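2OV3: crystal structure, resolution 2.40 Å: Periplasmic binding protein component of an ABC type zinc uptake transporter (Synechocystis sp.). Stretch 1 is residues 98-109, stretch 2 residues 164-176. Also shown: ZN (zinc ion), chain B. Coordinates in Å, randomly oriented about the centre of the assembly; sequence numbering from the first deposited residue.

Stretch 1, residues 98-109: ADPHIWLSPTLV
Stretch 2 164-176: FHPSWAYFARDYN

Residues 98-105 form an irregular segment, tightened by I102 N to P100 O (2.7 Å) and S105 N to I102 O (3.2 Å), that enters a helix at P106. The second stretch passes from loop into the helix 169-174, with W168 at its N-cap. The two run in the same direction, with CA-CA distances of 5.6 Å for H101-S167 and 4.8 Å for S105-F171, and bury 725 Å² in total.

At one end, H101 (chi1 m) and H165 (chi1 t) bind zinc through NE2, at 2.3 and 2.4 Å; water 3 and a ligand elsewhere in the structure complete the site. D99 OD1 fixes the H101 ring by accepting from ND1 (2.5 Å), while S167 CA lies over the ring face, 3.6 Å from its centroid.

Y170 (m, chi2 -77°) contributes the largest covered area. I102 CG2 packs 3.5 Å from its ring centroid, over the face, and L108 CD2 approaches Y170 CD1 at 3.7 Å. L104 (m, t) points toward the second stretch, its CD1 over the six-membered ring of W168. Water 1 bridges the backbones, donating to H101 O and S167 O.

S105 (t) links both helices: its OG donates to D174 OD2 (2.5 Å) and caps its own helix by accepting from L108 N (3.1 Å).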

ATOM      1  N   ALA A  98     -12.122   8.033  -3.064  1.00 35.20           N
ATOM      2  CA  ALA A  98     -11.652   6.659  -2.941  1.00 29.64           C
ATOM      3  C   ALA A  98     -10.292   6.557  -2.266  1.00 26.32           C
ATOM      4  O   ALA A  98      -9.436   7.426  -2.416  1.00 25.23           O
ATOM      5  CB  ALA A  98     -11.599   5.997  -4.310  1.00 28.00           C
ATOM      6  N   ASP A  99     -10.117   5.480  -1.510  1.00 23.10           N
ATOM      7  CA  ASP A  99      -8.876   5.192  -0.808  1.00 19.74           C
ATOM      8  C   ASP A  99      -8.005   4.369  -1.766  1.00 18.54           C
ATOM      9  O   ASP A  99      -8.358   3.256  -2.133  1.00 15.95           O
ATOM     10  CB  ASP A  99      -9.184   4.389   0.446  1.00 21.06           C
ATOM     11  CG  ASP A  99      -7.955   4.159   1.302  1.00 20.50           C
ATOM     12  OD1 ASP A  99      -6.861   4.052   0.738  1.00 19.22           O
ATOM     13  OD2 ASP A  99      -8.094   4.078   2.529  1.00 21.34           O
ATOM     14  N   PRO A 100      -6.843   4.907  -2.171  1.00 17.20           N
ATOM     15  CA  PRO A 100      -5.922   4.235  -3.099  1.00 15.63           C
ATOM     16  C   PRO A 100      -5.019   3.100  -2.579  1.00 15.79           C
ATOM     17  O   PRO A 100      -4.499   2.320  -3.377  1.00 13.80           O
ATOM     18  CB  PRO A 100      -5.108   5.402  -3.651  1.00 16.18           C
ATOM     19  CG  PRO A 100      -4.942   6.265  -2.436  1.00 16.48           C
ATOM     20  CD  PRO A 100      -6.332   6.241  -1.794  1.00 16.65           C
ATOM     21  N   HIS A 101      -4.845   3.005  -1.259  1.00 16.47           N
ATOM     22  CA  HIS A 101      -3.988   1.988  -0.643  1.00 15.74           C
ATOM     23  C   HIS A 101      -4.472   0.536  -0.767  1.00 17.38           C
ATOM     24  O   HIS A 101      -4.518  -0.182   0.234  1.00 18.70           O
ATOM     25  CB  HIS A 101      -3.788   2.300   0.849  1.00 16.07           C
ATOM     26  CG  HIS A 101      -3.529   3.744   1.145  1.00 14.79           C
ATOM     27  ND1 HIS A 101      -4.544   4.651   1.373  1.00 15.14           N
ATOM     28  CD2 HIS A 101      -2.375   4.443   1.237  1.00 10.44           C
ATOM     29  CE1 HIS A 101      -4.023   5.846   1.591  1.00 12.73           C
ATOM     30  NE2 HIS A 101      -2.709   5.746   1.512  1.00 11.69           N
ATOM     31  N   ILE A 102      -4.819   0.084  -1.969  1.00 16.93           N
ATOM     32  CA  ILE A 102      -5.281  -1.294  -2.124  1.00 16.19           C
ATOM     33  C   ILE A 102      -4.110  -2.290  -2.246  1.00 15.09           C
ATOM     34  O   ILE A 102      -4.303  -3.496  -2.134  1.00 13.77           O
ATOM     35  CB  ILE A 102      -6.249  -1.459  -3.371  1.00 16.88           C
ATOM     36  CG1 ILE A 102      -5.480  -1.406  -4.699  1.00 16.82           C
ATOM     37  CG2 ILE A 102      -7.302  -0.363  -3.380  1.00 18.04           C
ATOM     38  CD1 ILE A 102      -4.872  -0.086  -5.008  1.00 18.47           C
ATOM     39  N   TRP A 103      -2.898  -1.778  -2.444  1.00 13.31           N
ATOM     40  CA  TRP A 103      -1.739  -2.640  -2.593  1.00 13.52           C
ATOM     41  C   TRP A 103      -1.290  -3.313  -1.287  1.00 14.37           C
ATOM     42  O   TRP A 103      -0.319  -4.072  -1.263  1.00 16.58           O
ATOM     43  CB  TRP A 103      -0.574  -1.854  -3.235  1.00 13.07           C
ATOM     44  CG  TRP A 103       0.123  -0.894  -2.310  1.00 13.91           C
ATOM     45  CD1 TRP A 103       1.095  -1.201  -1.409  1.00 14.74           C
ATOM     46  CD2 TRP A 103      -0.132   0.509  -2.167  1.00 13.10           C
ATOM     47  NE1 TRP A 103       1.464  -0.081  -0.701  1.00 15.05           N
ATOM     48  CE2 TRP A 103       0.722   0.985  -1.142  1.00 16.41           C
ATOM     49  CE3 TRP A 103      -1.004   1.412  -2.792  1.00 10.46           C
ATOM     50  CZ2 TRP A 103       0.734   2.332  -0.732  1.00 13.59           C
ATOM     51  CZ3 TRP A 103      -0.996   2.744  -2.390  1.00 11.10           C
ATOM     52  CH2 TRP A 103      -0.132   3.191  -1.364  1.00 12.09           C
ATOM     53  N   LEU A 104      -1.997  -3.046  -0.197  1.00 14.30           N
ATOM     54  CA  LEU A 104      -1.648  -3.650   1.077  1.00 13.25           C
ATOM     55  C   LEU A 104      -2.667  -4.746   1.445  1.00 14.74           C
ATOM     56  O   LEU A 104      -2.656  -5.289   2.555  1.00 15.14           O
ATOM     57  CB  LEU A 104      -1.548  -2.555   2.159  1.00 10.63           C
ATOM     58  CG  LEU A 104      -0.431  -1.521   1.804  1.00 11.61           C
ATOM     59  CD1 LEU A 104      -0.555  -0.266   2.639  1.00  6.33           C
ATOM     60  CD2 LEU A 104       0.955  -2.169   2.014  1.00  6.23           C
ATOM     61  N   SER A 105      -3.552  -5.065   0.504  1.00 14.10           N
ATOM     62  CA  SER A 105      -4.537  -6.135   0.693  1.00 15.09           C
ATOM     63  C   SER A 105      -4.097  -7.315  -0.170  1.00 13.86           C
ATOM     64  O   SER A 105      -4.096  -7.224  -1.403  1.00 12.50           O
ATOM     65  CB  SER A 105      -5.943  -5.694   0.253  1.00 16.69           C
ATOM     66  OG  SER A 105      -6.803  -6.815   0.084  1.00 17.79           O
ATOM     67  N   PRO A 106      -3.702  -8.433   0.465  1.00 12.97           N
ATOM     68  CA  PRO A 106      -3.267  -9.610  -0.293  1.00 13.75           C
ATOM     69  C   PRO A 106      -4.349 -10.038  -1.292  1.00 15.11           C
ATOM     70  O   PRO A 106      -4.087 -10.195  -2.488  1.00 15.69           O
ATOM     71  CB  PRO A 106      -3.028 -10.651   0.799  1.00 12.42           C
ATOM     72  CG  PRO A 106      -2.532  -9.813   1.928  1.00 12.30           C
ATOM     73  CD  PRO A 106      -3.483  -8.635   1.908  1.00 12.62           C
ATOM     74  N   THR A 107      -5.566 -10.209  -0.787  1.00 13.00           N
ATOM     75  CA  THR A 107      -6.696 -10.588  -1.613  1.00 12.89           C
ATOM     76  C   THR A 107      -6.844  -9.672  -2.816  1.00 13.36           C
ATOM     77  O   THR A 107      -6.915 -10.140  -3.944  1.00 17.33           O
ATOM     78  CB  THR A 107      -8.017 -10.518  -0.826  1.00 11.82           C
ATOM     79  OG1 THR A 107      -8.002 -11.491   0.219  1.00  8.51           O
ATOM     80  CG2 THR A 107      -9.209 -10.775  -1.741  1.00  9.59           C
ATOM     81  N   LEU A 108      -6.900  -8.368  -2.584  1.00 15.20           N
ATOM     82  CA  LEU A 108      -7.048  -7.441  -3.687  1.00 15.86           C
ATOM     83  C   LEU A 108      -5.825  -7.435  -4.596  1.00 16.32           C
ATOM     84  O   LEU A 108      -5.943  -7.177  -5.791  1.00 18.66           O
ATOM     85  CB  LEU A 108      -7.338  -6.038  -3.155  1.00 16.32           C
ATOM     86  CG  LEU A 108      -8.793  -5.520  -3.131  1.00 17.98           C
ATOM     87  CD1 LEU A 108      -9.820  -6.610  -2.851  1.00 14.95           C
ATOM     88  CD2 LEU A 108      -8.870  -4.432  -2.074  1.00 15.95           C
ATOM     89  N   VAL A 109      -4.649  -7.718  -4.061  1.00 16.47           N
ATOM     90  CA  VAL A 109      -3.483  -7.733  -4.930  1.00 16.32           C
ATOM     91  C   VAL A 109      -3.664  -8.822  -5.992  1.00 18.01           C
ATOM     92  O   VAL A 109      -3.207  -8.669  -7.129  1.00 18.41           O
ATOM     93  CB  VAL A 109      -2.182  -7.967  -4.128  1.00 14.04           C
ATOM     94  CG1 VAL A 109      -1.043  -8.388  -5.050  1.00 13.69           C
ATOM     95  CG2 VAL A 109      -1.818  -6.699  -3.400  1.00 10.39           C
ATOM     96  N   PHE A 164      -0.427   6.572  12.176  1.00 16.39           N
ATOM     97  CA  PHE A 164      -0.257   7.992  11.894  1.00 16.42           C
ATOM     98  C   PHE A 164      -0.986   8.226  10.573  1.00 15.70           C
ATOM     99  O   PHE A 164      -2.002   8.908  10.539  1.00 14.94           O
ATOM    100  CB  PHE A 164       1.220   8.382  11.735  1.00 13.80           C
ATOM    101  CG  PHE A 164       1.417   9.812  11.285  1.00 15.37           C
ATOM    102  CD1 PHE A 164       0.966  10.867  12.068  1.00 15.77           C
ATOM    103  CD2 PHE A 164       2.003  10.100  10.052  1.00 16.01           C
ATOM    104  CE1 PHE A 164       1.091  12.187  11.631  1.00 16.97           C
ATOM    105  CE2 PHE A 164       2.135  11.420   9.604  1.00 14.61           C
ATOM    106  CZ  PHE A 164       1.676  12.463  10.398  1.00 17.16           C
ATOM    107  N   HIS A 165      -0.455   7.636   9.501  1.00 18.03           N
ATOM    108  CA  HIS A 165      -1.021   7.739   8.152  1.00 19.51           C
ATOM    109  C   HIS A 165      -2.021   6.605   7.911  1.00 19.39           C
ATOM    110  O   HIS A 165      -1.711   5.440   8.150  1.00 19.07           O
ATOM    111  CB  HIS A 165       0.096   7.642   7.114  1.00 22.44           C
ATOM    112  CG  HIS A 165      -0.319   8.054   5.736  1.00 24.26           C
ATOM    113  ND1 HIS A 165      -0.413   9.377   5.359  1.00 25.08           N
ATOM    114  CD2 HIS A 165      -0.700   7.327   4.659  1.00 23.73           C
ATOM    115  CE1 HIS A 165      -0.839   9.445   4.110  1.00 25.28           C
ATOM    116  NE2 HIS A 165      -1.021   8.218   3.663  1.00 24.23           N
ATOM    117  N   PRO A 166      -3.221   6.924   7.398  1.00 20.27           N
ATOM    118  CA  PRO A 166      -4.242   5.899   7.145  1.00 21.39           C
ATOM    119  C   PRO A 166      -4.028   5.138   5.847  1.00 21.46           C
ATOM    120  O   PRO A 166      -4.765   5.317   4.875  1.00 21.10           O
ATOM    121  CB  PRO A 166      -5.529   6.703   7.120  1.00 19.66           C
ATOM    122  CG  PRO A 166      -5.095   7.952   6.409  1.00 20.85           C
ATOM    123  CD  PRO A 166      -3.688   8.250   6.950  1.00 20.68           C
ATOM    124  N   SER A 167      -3.031   4.268   5.835  1.00 20.46           N
ATOM    125  CA  SER A 167      -2.754   3.517   4.631  1.00 20.42           C
ATOM    126  C   SER A 167      -3.063   2.047   4.796  1.00 18.62           C
ATOM    127  O   SER A 167      -2.678   1.252   3.952  1.00 18.63           O
ATOM    128  CB  SER A 167      -1.290   3.671   4.249  1.00 19.97           C
ATOM    129  OG  SER A 167      -0.482   2.947   5.148  1.00 21.95           O
ATOM    130  N   TRP A 168      -3.768   1.675   5.859  1.00 19.34           N
ATOM    131  CA  TRP A 168      -4.066   0.266   6.054  1.00 17.23           C
ATOM    132  C   TRP A 168      -5.548  -0.045   6.099  1.00 15.87           C
ATOM    133  O   TRP A 168      -5.944  -1.064   6.651  1.00 15.69           O
ATOM    134  CB  TRP A 168      -3.411  -0.248   7.343  1.00 17.28           C
ATOM    135  CG  TRP A 168      -1.963   0.130   7.493  1.00 17.78           C
ATOM    136  CD1 TRP A 168      -1.465   1.254   8.092  1.00 17.36           C
ATOM    137  CD2 TRP A 168      -0.828  -0.595   6.999  1.00 18.91           C
ATOM    138  NE1 TRP A 168      -0.093   1.275   8.000  1.00 16.49           N
ATOM    139  CE2 TRP A 168       0.324   0.156   7.328  1.00 17.16           C
ATOM    140  CE3 TRP A 168      -0.673  -1.801   6.303  1.00 18.96           C
ATOM    141  CZ2 TRP A 168       1.610  -0.260   6.992  1.00 16.76           C
ATOM    142  CZ3 TRP A 168       0.610  -2.216   5.968  1.00 18.03           C
ATOM    143  CH2 TRP A 168       1.733  -1.445   6.311  1.00 18.20           C
ATOM    144  N   ALA A 169      -6.375   0.812   5.517  1.00 14.79           N
ATOM    145  CA  ALA A 169      -7.814   0.581   5.554  1.00 15.87           C
ATOM    146  C   ALA A 169      -8.232  -0.737   4.891  1.00 18.44           C
ATOM    147  O   ALA A 169      -9.097  -1.451   5.406  1.00 18.89           O
ATOM    148  CB  ALA A 169      -8.541   1.751   4.900  1.00 12.77           C
ATOM    149  N   TYR A 170      -7.625  -1.043   3.746  1.00 18.70           N
ATOM    150  CA  TYR A 170      -7.938  -2.261   3.001  1.00 18.72           C
ATOM    151  C   TYR A 170      -7.365  -3.487   3.691  1.00 20.52           C
ATOM    152  O   TYR A 170      -7.942  -4.575   3.644  1.00 22.62           O
ATOM    153  CB  TYR A 170      -7.380  -2.170   1.582  1.00 16.74           C
ATOM    154  CG  TYR A 170      -8.096  -1.183   0.703  1.00 15.11           C
ATOM    155  CD1 TYR A 170      -9.334  -1.497   0.147  1.00 10.66           C
ATOM    156  CD2 TYR A 170      -7.531   0.052   0.401  1.00 11.45           C
ATOM    157  CE1 TYR A 170      -9.988  -0.610  -0.688  1.00 11.13           C
ATOM    158  CE2 TYR A 170      -8.182   0.948  -0.436  1.00 11.00           C
ATOM    159  CZ  TYR A 170      -9.403   0.619  -0.979  1.00  8.36           C
ATOM    160  OH  TYR A 170     -10.055   1.491  -1.827  1.00 11.62           O
ATOM    161  N   PHE A 171      -6.213  -3.310   4.316  1.00 20.10           N
ATOM    162  CA  PHE A 171      -5.582  -4.397   5.032  1.00 18.50           C
ATOM    163  C   PHE A 171      -6.408  -4.686   6.274  1.00 19.82           C
ATOM    164  O   PHE A 171      -6.680  -5.832   6.580  1.00 19.93           O
ATOM    165  CB  PHE A 171      -4.176  -3.992   5.443  1.00 16.74           C
ATOM    166  CG  PHE A 171      -3.484  -4.982   6.342  1.00 17.13           C
ATOM    167  CD1 PHE A 171      -2.619  -5.930   5.817  1.00 17.81           C
ATOM    168  CD2 PHE A 171      -3.661  -4.935   7.720  1.00 17.48           C
ATOM    169  CE1 PHE A 171      -1.928  -6.805   6.647  1.00 19.40           C
ATOM    170  CE2 PHE A 171      -2.970  -5.812   8.562  1.00 18.45           C
ATOM    171  CZ  PHE A 171      -2.106  -6.746   8.023  1.00 18.61           C
ATOM    172  N   ALA A 172      -6.801  -3.639   6.992  1.00 21.13           N
ATOM    173  CA  ALA A 172      -7.584  -3.809   8.210  1.00 23.45           C
ATOM    174  C   ALA A 172      -8.996  -4.324   7.917  1.00 24.68           C
ATOM    175  O   ALA A 172      -9.638  -4.904   8.781  1.00 23.65           O
ATOM    176  CB  ALA A 172      -7.654  -2.491   8.975  1.00 19.65           C
ATOM    177  N   ARG A 173      -9.476  -4.091   6.701  1.00 25.72           N
ATOM    178  CA  ARG A 173     -10.801  -4.524   6.287  1.00 27.86           C
ATOM    179  C   ARG A 173     -10.865  -6.033   6.094  1.00 27.97           C
ATOM    180  O   ARG A 173     -11.815  -6.691   6.528  1.00 26.31           O
ATOM    181  CB  ARG A 173     -11.175  -3.845   4.979  1.00 31.05           C
ATOM    182  CG  ARG A 173     -12.259  -2.814   5.104  1.00 35.31           C
ATOM    183  CD  ARG A 173     -13.629  -3.470   5.159  1.00 39.15           C
ATOM    184  NE  ARG A 173     -14.666  -2.462   5.286  1.00 41.33           N
ATOM    185  CZ  ARG A 173     -14.821  -1.692   6.357  1.00 42.98           C
ATOM    186  NH1 ARG A 173     -14.007  -1.829   7.394  1.00 41.44           N
ATOM    187  NH2 ARG A 173     -15.775  -0.768   6.377  1.00 45.03           N
ATOM    188  N   ASP A 174      -9.848  -6.577   5.431  1.00 26.84           N
ATOM    189  CA  ASP A 174      -9.788  -8.011   5.169  1.00 27.93           C
ATOM    190  C   ASP A 174      -9.720  -8.832   6.458  1.00 26.81           C
ATOM    191  O   ASP A 174     -10.380  -9.861   6.584  1.00 27.68           O
ATOM    192  CB  ASP A 174      -8.566  -8.349   4.297  1.00 26.12           C
ATOM    193  CG  ASP A 174      -8.556  -7.602   2.983  1.00 24.65           C
ATOM    194  OD1 ASP A 174      -9.635  -7.253   2.460  1.00 22.95           O
ATOM    195  OD2 ASP A 174      -7.456  -7.374   2.449  1.00 27.32           O
ATOM    196  N   TYR A 175      -8.931  -8.353   7.414  1.00 24.15           N
ATOM    197  CA  TYR A 175      -8.742  -9.051   8.676  1.00 22.22           C
ATOM    198  C   TYR A 175      -9.549  -8.504   9.851  1.00 21.03           C
ATOM    199  O   TYR A 175      -9.178  -8.688  11.006  1.00 20.93           O
ATOM    200  CB  TYR A 175      -7.245  -9.083   9.004  1.00 21.52           C
ATOM    201  CG  TYR A 175      -6.438  -9.602   7.837  1.00 22.37           C
ATOM    202  CD1 TYR A 175      -6.644 -10.895   7.348  1.00 20.65           C
ATOM    203  CD2 TYR A 175      -5.566  -8.760   7.136  1.00 21.62           C
ATOM    204  CE1 TYR A 175      -6.020 -11.332   6.185  1.00 20.86           C
ATOM    205  CE2 TYR A 175      -4.932  -9.187   5.969  1.00 20.78           C
ATOM    206  CZ  TYR A 175      -5.169 -10.473   5.497  1.00 21.32           C
ATOM    207  OH  TYR A 175      -4.593 -10.900   4.319  1.00 21.51           O
ATOM    208  N   ASN A 176     -10.649  -7.822   9.552  1.00 20.55           N
ATOM    209  CA  ASN A 176     -11.525  -7.293  10.593  1.00 22.68           C
ATOM    210  C   ASN A 176     -10.830  -6.461  11.662  1.00 22.36           C
ATOM    211  O   ASN A 176     -10.981  -6.699  12.861  1.00 23.09           O
ATOM    212  CB  ASN A 176     -12.291  -8.450  11.242  1.00 21.35           C
ATOM    213  CG  ASN A 176     -12.925  -9.361  10.211  1.00 26.29           C
ATOM    214  OD1 ASN A 176     -12.451 -10.477   9.984  1.00 28.30           O
ATOM    215  ND2 ASN A 176     -13.992  -8.881   9.555  1.00 25.97           N
TER
HETATM  216 ZN    ZN B 339      -0.685   6.887   1.674  1.00 24.34          ZN
HETATM  217  O   HOH W   1      -4.747  -0.698   2.928  1.00 12.52           O
HETATM  218  O   HOH W   2      -6.462  -9.750   2.125  1.00 16.72           O
HETATM  219  O   HOH W   3       1.302   5.833   1.756  1.00 11.92           O